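Local structure of phosphatase (Mycoplasma pneumoniae M129, 1T71) at residues 85-91 and 103-109; 122-128 and 155-161; 178-184 and 199-204. The protein is a putative phosphatase or phosphodiesterase with a two-iron centre, perhaps acting on 2',3'-cyclic nucleotides. All blocks are in the same frame, centred on the assembly; numbering follows the deposited sequence.

Interaction 1: residues 85-91 and 103-109; sequences NKKDLVR and NLGQGSL
The carbonyl oxygen of Q106 receives the backbone N-H of R91 in a short, straight bond, R91 N to Q106 O 2.7 Å with 168° at the hydrogen. The donor approaches almost in line with the carbonyl bond, and the CA-H of V90 leans on the same oxygen. A second contact of the backbones follows, where G107 CA comes 3.1 Å from R91 O and offers it a CA-H...O contact. From there the arginine side chain doubles back over the 103-109 loop. Its CG sits between its own backbone N and carbonyl carbon (chi1 43°) and the chain bends again at chi2, which lays CD and NE along the Q106 carbonyl. NH2 then reaches the carbonyl oxygen of G105 at 2.8 Å, meeting it from above the carbonyl plane. One face of the guanidinium has the backbone N of G107 over it, off toward the rim. Glycine suits both positions: G105 has a positive phi of 96°, and bare G107 lets the guanidinium lie close. The length of the arginine lets it bond the loop twice, through backbone N and NH2. Water 1 joins the backbones, 2.6 Å from L89 O and taking the N-H of Q106. The branched V90 and L109 are pressed together more tightly than usual, CG1 of V90 being 3.4 Å from CD2 of L109, the side chains crossing at about a right angle. The type I turn from K86 to L89 leads into this contact, and there D88 bonds Y56 and pairs with K60 of helix 53-62. V90 stands between two sheets: its backbone bonds to I67 in strand 66-68 of one, while its side chain touches I120 and N122 on strand 117-124 of the other.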
loop_
_atom_site.group_PDB
_atom_site.type_symbol
_atom_site.label_atom_id
_atom_site.label_comp_id
_atom_site.label_asym_id
_atom_site.label_seq_id
_atom_site.Cartn_x
_atom_site.Cartn_y
_atom_site.Cartn_z
ATOM N N ASN A 85 -15.826 -6.081 -2.632
ATOM C CA ASN A 85 -16.208 -7.383 -3.171
ATOM C C ASN A 85 -15.587 -7.543 -4.562
ATOM O O ASN A 85 -15.705 -8.596 -5.183
ATOM C CB ASN A 85 -17.732 -7.507 -3.270
ATOM C CG ASN A 85 -18.316 -8.418 -2.204
ATOM O OD1 ASN A 85 -19.488 -8.295 -1.841
ATOM N ND2 ASN A 85 -17.504 -9.344 -1.705
ATOM N N LYS A 86 -14.926 -6.492 -5.051
ATOM C CA LYS A 86 -14.291 -6.544 -6.366
ATOM C C LYS A 86 -13.235 -7.646 -6.396
ATOM O O LYS A 86 -12.420 -7.765 -5.484
ATOM C CB LYS A 86 -13.658 -5.195 -6.722
ATOM C CG LYS A 86 -14.672 -4.096 -7.014
ATOM C CD LYS A 86 -15.557 -4.407 -8.232
ATOM C CE LYS A 86 -16.459 -3.224 -8.570
ATOM N NZ LYS A 86 -17.303 -3.416 -9.780
ATOM N N LYS A 87 -13.252 -8.431 -7.466
ATOM C CA LYS A 87 -12.340 -9.561 -7.642
ATOM C C LYS A 87 -10.838 -9.266 -7.619
ATOM O O LYS A 87 -10.046 -10.138 -7.272
ATOM C CB LYS A 87 -12.683 -10.303 -8.945
ATOM C CG LYS A 87 -13.970 -9.826 -9.626
ATOM C CD LYS A 87 -13.810 -8.412 -10.207
ATOM C CE LYS A 87 -15.150 -7.763 -10.502
ATOM N NZ LYS A 87 -15.973 -7.657 -9.275
ATOM N N ASP A 88 -10.440 -8.054 -7.995
ATOM C CA ASP A 88 -9.025 -7.693 -8.016
ATOM C C ASP A 88 -8.637 -6.802 -6.841
ATOM O O ASP A 88 -7.663 -6.054 -6.921
ATOM C CB ASP A 88 -8.692 -6.980 -9.326
ATOM C CG ASP A 88 -9.731 -5.942 -9.701
ATOM O OD1 ASP A 88 -10.435 -5.456 -8.793
ATOM O OD2 ASP A 88 -9.844 -5.606 -10.899
ATOM N N LEU A 89 -9.397 -6.902 -5.753
ATOM C CA LEU A 89 -9.165 -6.096 -4.556
ATOM C C LEU A 89 -8.997 -6.993 -3.335
ATOM O O LEU A 89 -9.849 -7.842 -3.061
ATOM C CB LEU A 89 -10.366 -5.162 -4.356
ATOM C CG LEU A 89 -10.608 -4.195 -3.188
ATOM C CD1 LEU A 89 -9.963 -4.699 -1.912
ATOM C CD2 LEU A 89 -10.099 -2.813 -3.559
ATOM N N VAL A 90 -7.910 -6.799 -2.593
ATOM C CA VAL A 90 -7.668 -7.592 -1.395
ATOM C C VAL A 90 -7.632 -6.706 -0.147
ATOM O O VAL A 90 -6.998 -5.649 -0.135
ATOM C CB VAL A 90 -6.327 -8.378 -1.492
ATOM C CG1 VAL A 90 -6.302 -9.213 -2.766
ATOM C CG2 VAL A 90 -5.153 -7.419 -1.488
ATOM N N ARG A 91 -8.321 -7.143 0.899
ATOM C CA ARG A 91 -8.354 -6.403 2.148
ATOM C C ARG A 91 -7.573 -7.187 3.195
ATOM O O ARG A 91 -7.114 -8.297 2.929
ATOM C CB ARG A 91 -9.810 -6.173 2.589
ATOM C CG ARG A 91 -10.742 -7.367 2.441
ATOM C CD ARG A 91 -10.466 -8.460 3.464
ATOM N NE ARG A 91 -11.474 -9.514 3.387
ATOM C CZ ARG A 91 -11.563 -10.542 4.230
ATOM N NH1 ARG A 91 -10.700 -10.669 5.232
ATOM N NH2 ARG A 91 -12.520 -11.447 4.070
ATOM N N ASN A 103 -15.689 -11.144 6.957
ATOM C CA ASN A 103 -15.883 -12.012 5.794
ATOM C C ASN A 103 -16.369 -11.254 4.561
ATOM O O ASN A 103 -16.925 -11.847 3.642
ATOM C CB ASN A 103 -16.871 -13.136 6.119
ATOM C CG ASN A 103 -18.257 -12.621 6.485
ATOM O OD1 ASN A 103 -19.210 -13.398 6.576
ATOM N ND2 ASN A 103 -18.375 -11.319 6.705
ATOM N N LEU A 104 -16.157 -9.943 4.543
ATOM C CA LEU A 104 -16.563 -9.118 3.408
ATOM C C LEU A 104 -15.396 -9.007 2.422
ATOM O O LEU A 104 -14.512 -8.162 2.586
ATOM C CB LEU A 104 -16.953 -7.721 3.897
ATOM C CG LEU A 104 -17.646 -6.708 2.978
ATOM C CD1 LEU A 104 -17.010 -5.351 3.215
ATOM C CD2 LEU A 104 -17.534 -7.108 1.509
ATOM N N GLY A 105 -15.385 -9.863 1.403
ATOM C CA GLY A 105 -14.313 -9.816 0.423
ATOM C C GLY A 105 -13.168 -10.787 0.660
ATOM O O GLY A 105 -13.304 -11.730 1.437
ATOM N N GLN A 106 -12.038 -10.541 -0.003
ATOM C CA GLN A 106 -10.843 -11.397 0.082
ATOM C C GLN A 106 -9.700 -10.818 0.913
ATOM O O GLN A 106 -9.414 -9.625 0.840
ATOM C CB GLN A 106 -10.227 -11.627 -1.301
ATOM C CG GLN A 106 -11.150 -11.888 -2.453
ATOM C CD GLN A 106 -10.391 -11.921 -3.766
ATOM O OE1 GLN A 106 -10.018 -10.879 -4.315
ATOM N NE2 GLN A 106 -10.137 -13.122 -4.264
ATOM N N GLY A 107 -9.013 -11.689 1.648
ATOM C CA GLY A 107 -7.856 -11.276 2.424
ATOM C C GLY A 107 -6.606 -11.709 1.658
ATOM O O GLY A 107 -5.474 -11.325 1.979
ATOM N N SER A 108 -6.820 -12.521 0.630
ATOM C CA SER A 108 -5.741 -13.018 -0.217
ATOM C C SER A 108 -6.377 -13.540 -1.504
ATOM O O SER A 108 -7.487 -14.071 -1.475
ATOM C CB SER A 108 -4.991 -14.153 0.488
ATOM O OG SER A 108 -3.945 -14.662 -0.317
ATOM N N LEU A 109 -5.697 -13.375 -2.632
ATOM C CA LEU A 109 -6.241 -13.866 -3.894
ATOM C C LEU A 109 -5.168 -14.493 -4.761
ATOM O O LEU A 109 -3.978 -14.229 -4.589
ATOM C CB LEU A 109 -6.951 -12.745 -4.664
ATOM C CG LEU A 109 -6.188 -11.573 -5.281
ATOM C CD1 LEU A 109 -5.335 -12.037 -6.450
ATOM C CD2 LEU A 109 -7.194 -10.543 -5.765
HETATM O O HOH W 1 -11.690 -8.354 -1.318
#

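Interaction 2: residues 122-128 and 155-161; sequences NLLGTSV and VDFHAET
The phenyl ring of F157 comes obliquely against G125, its CE2 3.5 Å from G125 CA, while the methyl of A159 lies over one ring face, toward the rim, and F168 of helix 162-172 stacks with the ring. Glycine at 125 lets the ring and the A159 methyl come up to the backbone; A159 CB is 3.7 Å from G125 CA. The imidazole of H158 has CD2 of L124 at its edge, close to the ring plane, the two side chains running side by side. This ring belongs to the metal centre, H158 being a known iron ligand though the model gives no clear nitrogen-iron bond, and meets the H183 ring steeply. The backbones carrying these groups form a parallel ladder of the beta-alpha-beta unit of strand 117-124, helix 137-145 and strand 152-158. L123 donates to D156 O, L123 O takes the N-H of H158 at 2.8 Å, and G125 N bonds H158 O at the same length. L123 packs its CB on F157 CD2, on the side where helices 137-145 and 162-172 cover the sheet. D156 points to the other side, its carboxylate held by T68 and N41. Past the strands, S127 OG accepts two backbone N-H groups, from E160 (3.2 Å) and T161 (3.1 Å). Its chi1 of 64° turns the hydroxyl to them, and it also bonds E164 in the helix that T161 precedes.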
loop_
_atom_site.group_PDB
_atom_site.type_symbol
_atom_site.label_atom_id
_atom_site.label_comp_id
_atom_site.label_asym_id
_atom_site.label_seq_id
_atom_site.Cartn_x
_atom_site.Cartn_y
_atom_site.Cartn_z
ATOM N N ASN A 122 -2.819 -9.281 1.944
ATOM C CA ASN A 122 -2.805 -8.015 2.673
ATOM C C ASN A 122 -3.049 -8.344 4.146
ATOM O O ASN A 122 -3.945 -9.118 4.472
ATOM C CB ASN A 122 -3.913 -7.101 2.108
ATOM C CG ASN A 122 -3.981 -5.728 2.789
ATOM O OD1 ASN A 122 -2.958 -5.150 3.191
ATOM N ND2 ASN A 122 -5.195 -5.187 2.888
ATOM N N LEU A 123 -2.242 -7.773 5.032
ATOM C CA LEU A 123 -2.382 -8.028 6.465
ATOM C C LEU A 123 -2.226 -6.748 7.278
ATOM O O LEU A 123 -1.601 -5.788 6.825
ATOM C CB LEU A 123 -1.328 -9.035 6.926
ATOM C CG LEU A 123 -1.405 -10.460 6.370
ATOM C CD1 LEU A 123 -0.007 -11.068 6.323
ATOM C CD2 LEU A 123 -2.334 -11.298 7.241
ATOM N N LEU A 124 -2.796 -6.747 8.481
ATOM C CA LEU A 124 -2.713 -5.606 9.392
ATOM C C LEU A 124 -1.750 -5.917 10.534
ATOM O O LEU A 124 -1.852 -6.956 11.193
ATOM C CB LEU A 124 -4.097 -5.271 9.968
ATOM C CG LEU A 124 -4.968 -4.274 9.199
ATOM C CD1 LEU A 124 -6.413 -4.377 9.664
ATOM C CD2 LEU A 124 -4.440 -2.864 9.421
ATOM N N GLY A 125 -0.810 -5.012 10.765
ATOM C CA GLY A 125 0.151 -5.216 11.831
ATOM C C GLY A 125 -0.526 -5.103 13.179
ATOM O O GLY A 125 -1.509 -4.379 13.338
ATOM N N THR A 126 -0.003 -5.822 14.161
ATOM C CA THR A 126 -0.582 -5.785 15.490
ATOM C C THR A 126 -0.288 -4.436 16.150
ATOM O O THR A 126 -0.947 -4.052 17.114
ATOM C CB THR A 126 -0.014 -6.926 16.348
ATOM O OG1 THR A 126 -0.836 -7.105 17.504
ATOM C CG2 THR A 126 1.409 -6.607 16.784
ATOM N N SER A 127 0.697 -3.719 15.609
ATOM C CA SER A 127 1.100 -2.411 16.125
ATOM C C SER A 127 0.210 -1.255 15.652
ATOM O O SER A 127 0.438 -0.101 16.012
ATOM C CB SER A 127 2.556 -2.114 15.737
ATOM O OG SER A 127 2.713 -2.015 14.327
ATOM N N VAL A 128 -0.794 -1.557 14.840
ATOM C CA VAL A 128 -1.697 -0.522 14.351
ATOM C C VAL A 128 -2.916 -0.447 15.262
ATOM O O VAL A 128 -3.576 -1.456 15.506
ATOM C CB VAL A 128 -2.199 -0.821 12.914
ATOM C CG1 VAL A 128 -3.149 0.286 12.458
ATOM C CG2 VAL A 128 -1.031 -0.936 11.957
ATOM N N VAL A 155 3.209 -9.880 -0.536
ATOM C CA VAL A 155 2.576 -9.463 0.712
ATOM C C VAL A 155 2.687 -7.976 1.045
ATOM O O VAL A 155 3.779 -7.405 1.047
ATOM C CB VAL A 155 3.155 -10.245 1.914
ATOM C CG1 VAL A 155 2.485 -9.788 3.206
ATOM C CG2 VAL A 155 2.966 -11.739 1.707
ATOM N N ASP A 156 1.544 -7.361 1.326
ATOM C CA ASP A 156 1.498 -5.957 1.721
ATOM C C ASP A 156 1.179 -5.982 3.217
ATOM O O ASP A 156 0.042 -6.256 3.609
ATOM C CB ASP A 156 0.398 -5.203 0.956
ATOM C CG ASP A 156 0.190 -3.777 1.473
ATOM O OD1 ASP A 156 -0.553 -2.988 0.840
ATOM O OD2 ASP A 156 0.765 -3.442 2.527
ATOM N N PHE A 157 2.193 -5.721 4.043
ATOM C CA PHE A 157 2.031 -5.726 5.499
ATOM C C PHE A 157 1.787 -4.296 5.960
ATOM O O PHE A 157 2.710 -3.483 6.019
ATOM C CB PHE A 157 3.292 -6.286 6.170
ATOM C CG PHE A 157 3.129 -6.591 7.640
ATOM C CD1 PHE A 157 4.199 -6.423 8.518
ATOM C CD2 PHE A 157 1.913 -7.044 8.148
ATOM C CE1 PHE A 157 4.057 -6.698 9.886
ATOM C CE2 PHE A 157 1.758 -7.323 9.511
ATOM C CZ PHE A 157 2.832 -7.148 10.382
ATOM N N HIS A 158 0.535 -3.997 6.278
ATOM C CA HIS A 158 0.142 -2.664 6.710
ATOM C C HIS A 158 0.361 -2.547 8.213
ATOM O O HIS A 158 -0.519 -2.894 9.004
ATOM C CB HIS A 158 -1.334 -2.436 6.358
ATOM C CG HIS A 158 -1.674 -1.008 6.088
ATOM N ND1 HIS A 158 -2.452 -0.256 6.941
ATOM C CD2 HIS A 158 -1.321 -0.185 5.072
ATOM C CE1 HIS A 158 -2.565 0.968 6.460
ATOM N NE2 HIS A 158 -1.889 1.038 5.328
ATOM N N ALA A 159 1.535 -2.055 8.601
ATOM C CA ALA A 159 1.883 -1.935 10.015
ATOM C C ALA A 159 2.518 -0.598 10.366
ATOM O O ALA A 159 3.037 0.114 9.496
ATOM C CB ALA A 159 2.813 -3.074 10.414
ATOM N N GLU A 160 2.501 -0.276 11.654
ATOM C CA GLU A 160 3.021 0.999 12.137
ATOM C C GLU A 160 4.488 1.008 12.553
ATOM O O GLU A 160 5.233 1.921 12.220
ATOM C CB GLU A 160 2.162 1.465 13.320
ATOM C CG GLU A 160 1.825 2.947 13.316
ATOM C CD GLU A 160 3.009 3.810 13.654
ATOM O OE1 GLU A 160 2.938 5.029 13.432
ATOM O OE2 GLU A 160 4.016 3.264 14.151
ATOM N N THR A 161 4.891 -0.025 13.278
ATOM C CA THR A 161 6.232 -0.144 13.831
ATOM C C THR A 161 7.360 -0.740 12.974
ATOM O O THR A 161 7.166 -1.747 12.295
ATOM C CB THR A 161 6.117 -0.940 15.151
ATOM O OG1 THR A 161 5.627 -0.072 16.182
ATOM C CG2 THR A 161 7.417 -1.522 15.551
#

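Interaction 3: residues 178-184 and 199-204. With FE (Fe (III) ion), chain C.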
loop_
_atom_site.group_PDB
_atom_site.type_symbol
_atom_site.label_atom_id
_atom_site.label_comp_id
_atom_site.label_asym_id
_atom_site.label_seq_id
_atom_site.Cartn_x
_atom_site.Cartn_y
_atom_site.Cartn_z
ATOM N N THR A 178 7.648 -11.279 -1.882
ATOM C CA THR A 178 7.903 -9.922 -1.401
ATOM C C THR A 178 7.191 -9.612 -0.094
ATOM O O THR A 178 6.107 -10.124 0.185
ATOM C CB THR A 178 7.480 -8.835 -2.430
ATOM O OG1 THR A 178 6.053 -8.721 -2.454
ATOM C CG2 THR A 178 7.964 -9.190 -3.822
ATOM N N ILE A 179 7.834 -8.768 0.701
ATOM C CA ILE A 179 7.310 -8.310 1.975
ATOM C C ILE A 179 7.413 -6.788 1.899
ATOM O O ILE A 179 8.482 -6.226 2.154
ATOM C CB ILE A 179 8.183 -8.789 3.151
ATOM C CG1 ILE A 179 8.210 -10.319 3.219
ATOM C CG2 ILE A 179 7.670 -8.196 4.451
ATOM C CD1 ILE A 179 6.898 -10.938 3.631
ATOM N N PHE A 180 6.323 -6.124 1.521
ATOM C CA PHE A 180 6.330 -4.664 1.423
ATOM C C PHE A 180 5.507 -4.039 2.539
ATOM O O PHE A 180 4.314 -4.328 2.676
ATOM C CB PHE A 180 5.761 -4.188 0.079
ATOM C CG PHE A 180 6.585 -4.576 -1.123
ATOM C CD1 PHE A 180 7.964 -4.750 -1.025
ATOM C CD2 PHE A 180 5.982 -4.707 -2.374
ATOM C CE1 PHE A 180 8.731 -5.046 -2.155
ATOM C CE2 PHE A 180 6.741 -5.003 -3.511
ATOM C CZ PHE A 180 8.116 -5.172 -3.400
ATOM N N GLY A 181 6.142 -3.192 3.343
ATOM C CA GLY A 181 5.426 -2.528 4.416
ATOM C C GLY A 181 4.751 -1.252 3.923
ATOM O O GLY A 181 5.248 -0.589 3.011
ATOM N N THR A 182 3.607 -0.922 4.514
ATOM C CA THR A 182 2.851 0.285 4.172
ATOM C C THR A 182 2.221 0.823 5.455
ATOM O O THR A 182 2.312 0.175 6.501
ATOM C CB THR A 182 1.713 -0.008 3.149
ATOM O OG1 THR A 182 0.907 -1.103 3.613
ATOM C CG2 THR A 182 2.292 -0.349 1.783
ATOM N N HIS A 183 1.616 2.012 5.366
ATOM C CA HIS A 183 0.920 2.673 6.484
ATOM C C HIS A 183 1.579 3.915 7.091
ATOM O O HIS A 183 0.865 4.793 7.569
ATOM C CB HIS A 183 0.597 1.670 7.611
ATOM C CG HIS A 183 -0.080 2.280 8.804
ATOM N ND1 HIS A 183 -1.385 2.725 8.780
ATOM C CD2 HIS A 183 0.375 2.523 10.058
ATOM C CE1 HIS A 183 -1.706 3.219 9.963
ATOM N NE2 HIS A 183 -0.655 3.110 10.757
ATOM N N THR A 184 2.911 4.019 7.072
ATOM C CA THR A 184 3.499 5.245 7.678
ATOM C C THR A 184 3.576 6.456 6.735
ATOM O O THR A 184 3.878 7.566 7.177
ATOM C CB THR A 184 4.920 4.943 8.262
ATOM O OG1 THR A 184 5.833 4.630 7.204
ATOM C CG2 THR A 184 4.853 3.762 9.238
ATOM N N ALA A 199 12.063 -9.745 -1.864
ATOM C CA ALA A 199 12.186 -8.300 -1.942
ATOM C C ALA A 199 11.592 -7.782 -0.634
ATOM O O ALA A 199 10.556 -8.274 -0.182
ATOM C CB ALA A 199 11.409 -7.763 -3.131
ATOM N N TYR A 200 12.259 -6.816 -0.011
ATOM C CA TYR A 200 11.773 -6.241 1.244
ATOM C C TYR A 200 11.988 -4.738 1.315
ATOM O O TYR A 200 12.937 -4.210 0.738
ATOM C CB TYR A 200 12.491 -6.854 2.451
ATOM C CG TYR A 200 12.140 -6.160 3.761
ATOM C CD1 TYR A 200 10.904 -6.368 4.373
ATOM C CD2 TYR A 200 13.022 -5.257 4.359
ATOM C CE1 TYR A 200 10.553 -5.701 5.540
ATOM C CE2 TYR A 200 12.678 -4.575 5.537
ATOM C CZ TYR A 200 11.437 -4.803 6.120
ATOM O OH TYR A 200 11.064 -4.128 7.266
ATOM N N ILE A 201 11.097 -4.063 2.035
ATOM C CA ILE A 201 11.193 -2.629 2.271
ATOM C C ILE A 201 10.293 -2.332 3.471
ATOM O O ILE A 201 9.140 -2.768 3.522
ATOM C CB ILE A 201 10.774 -1.788 1.026
ATOM C CG1 ILE A 201 11.100 -0.313 1.277
ATOM C CG2 ILE A 201 9.301 -1.971 0.723
ATOM C CD1 ILE A 201 10.816 0.603 0.088
ATOM N N THR A 202 10.830 -1.612 4.452
ATOM C CA THR A 202 10.071 -1.298 5.657
ATOM C C THR A 202 8.785 -0.548 5.335
ATOM O O THR A 202 7.740 -0.843 5.910
ATOM C CB THR A 202 10.932 -0.500 6.659
ATOM O OG1 THR A 202 12.020 -1.326 7.091
ATOM C CG2 THR A 202 10.107 -0.103 7.885
ATOM N N ASP A 203 8.862 0.418 4.422
ATOM C CA ASP A 203 7.675 1.161 4.004
ATOM C C ASP A 203 7.821 1.718 2.586
ATOM O O ASP A 203 8.786 2.419 2.274
ATOM C CB ASP A 203 7.351 2.303 4.982
ATOM C CG ASP A 203 5.881 2.707 4.932
ATOM O OD1 ASP A 203 5.396 3.081 3.832
ATOM O OD2 ASP A 203 5.203 2.637 5.985
ATOM N N VAL A 204 6.856 1.397 1.731
ATOM C CA VAL A 204 6.873 1.863 0.350
ATOM C C VAL A 204 6.668 3.374 0.261
ATOM O O VAL A 204 7.217 4.045 -0.613
ATOM C CB VAL A 204 5.768 1.177 -0.478
ATOM C CG1 VAL A 204 5.750 1.741 -1.904
ATOM C CG2 VAL A 204 5.992 -0.324 -0.496
HETATM FE FE FE C . -2.934 3.114 7.258
HETATM O O HOH W 2 2.784 3.911 3.651
#
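Neighbouring parallel strands, 178-182 and 199-201, run side by side here toward the iron site, and the loop after the first carries the metal ligand H183. I179 N donates to A199 O at 2.9 Å and G181 N to I201 O at 3.0 Å; the bond from I201 N to I179 O between them is weak. G181 has no side chain, which leaves room for T202 O beside its CA, and its own carbonyl takes the N-H of V204. F180 lays CD1 3.5 Å from I201 CG2, with CE1 over toward the A199 methyl and CB near V204. The same ring meets F9 and F248 edge-to-face, so this apolar side faces the second sheet of the metallophosphoesterase sandwich. On the reverse side the Y200 ring turns its edge to I179 CB, and both residues pack on helix 162-172. Beyond the strands, D203 reaches two successive N-H groups of the ligand loop. Its OD2 receives T184 N on the syn side at 2.9 Å; the modelled approach of T184 OG1 to this oxygen is too short to be trusted. Water 2 bridges D203 OD1 and the H183 N-H, 2.8 Å from H183 N. The H183 ring binds the iron through ND1 at 2.2 Å, its chi1 of 178° carrying it there; E43 and N71 also bind that ion here, and H158 belongs to the same site.

Interactions 2 and 3 are adjacent in one sheet, their centres 9 Å apart. Strands 152-158 and 178-182 are joined by a probable backbone bond, F157 N to F180 O at 2.9 Å, and by a second probable bond, D156 OD2 to T182 OG1 at 2.6 Å. H158, ending one strand, and H183, just past the other, belong to the same iron site. Interaction 1 is more remote, its centre about 17 Å from interaction 2's and about 20 Å from interaction 3's. It touches interaction 2 where R91 packs on N122, at the side of the sheet where strands 108-112 and 117-124 are neighbours. The R91 side chain remains about 12 Å from a bound iron.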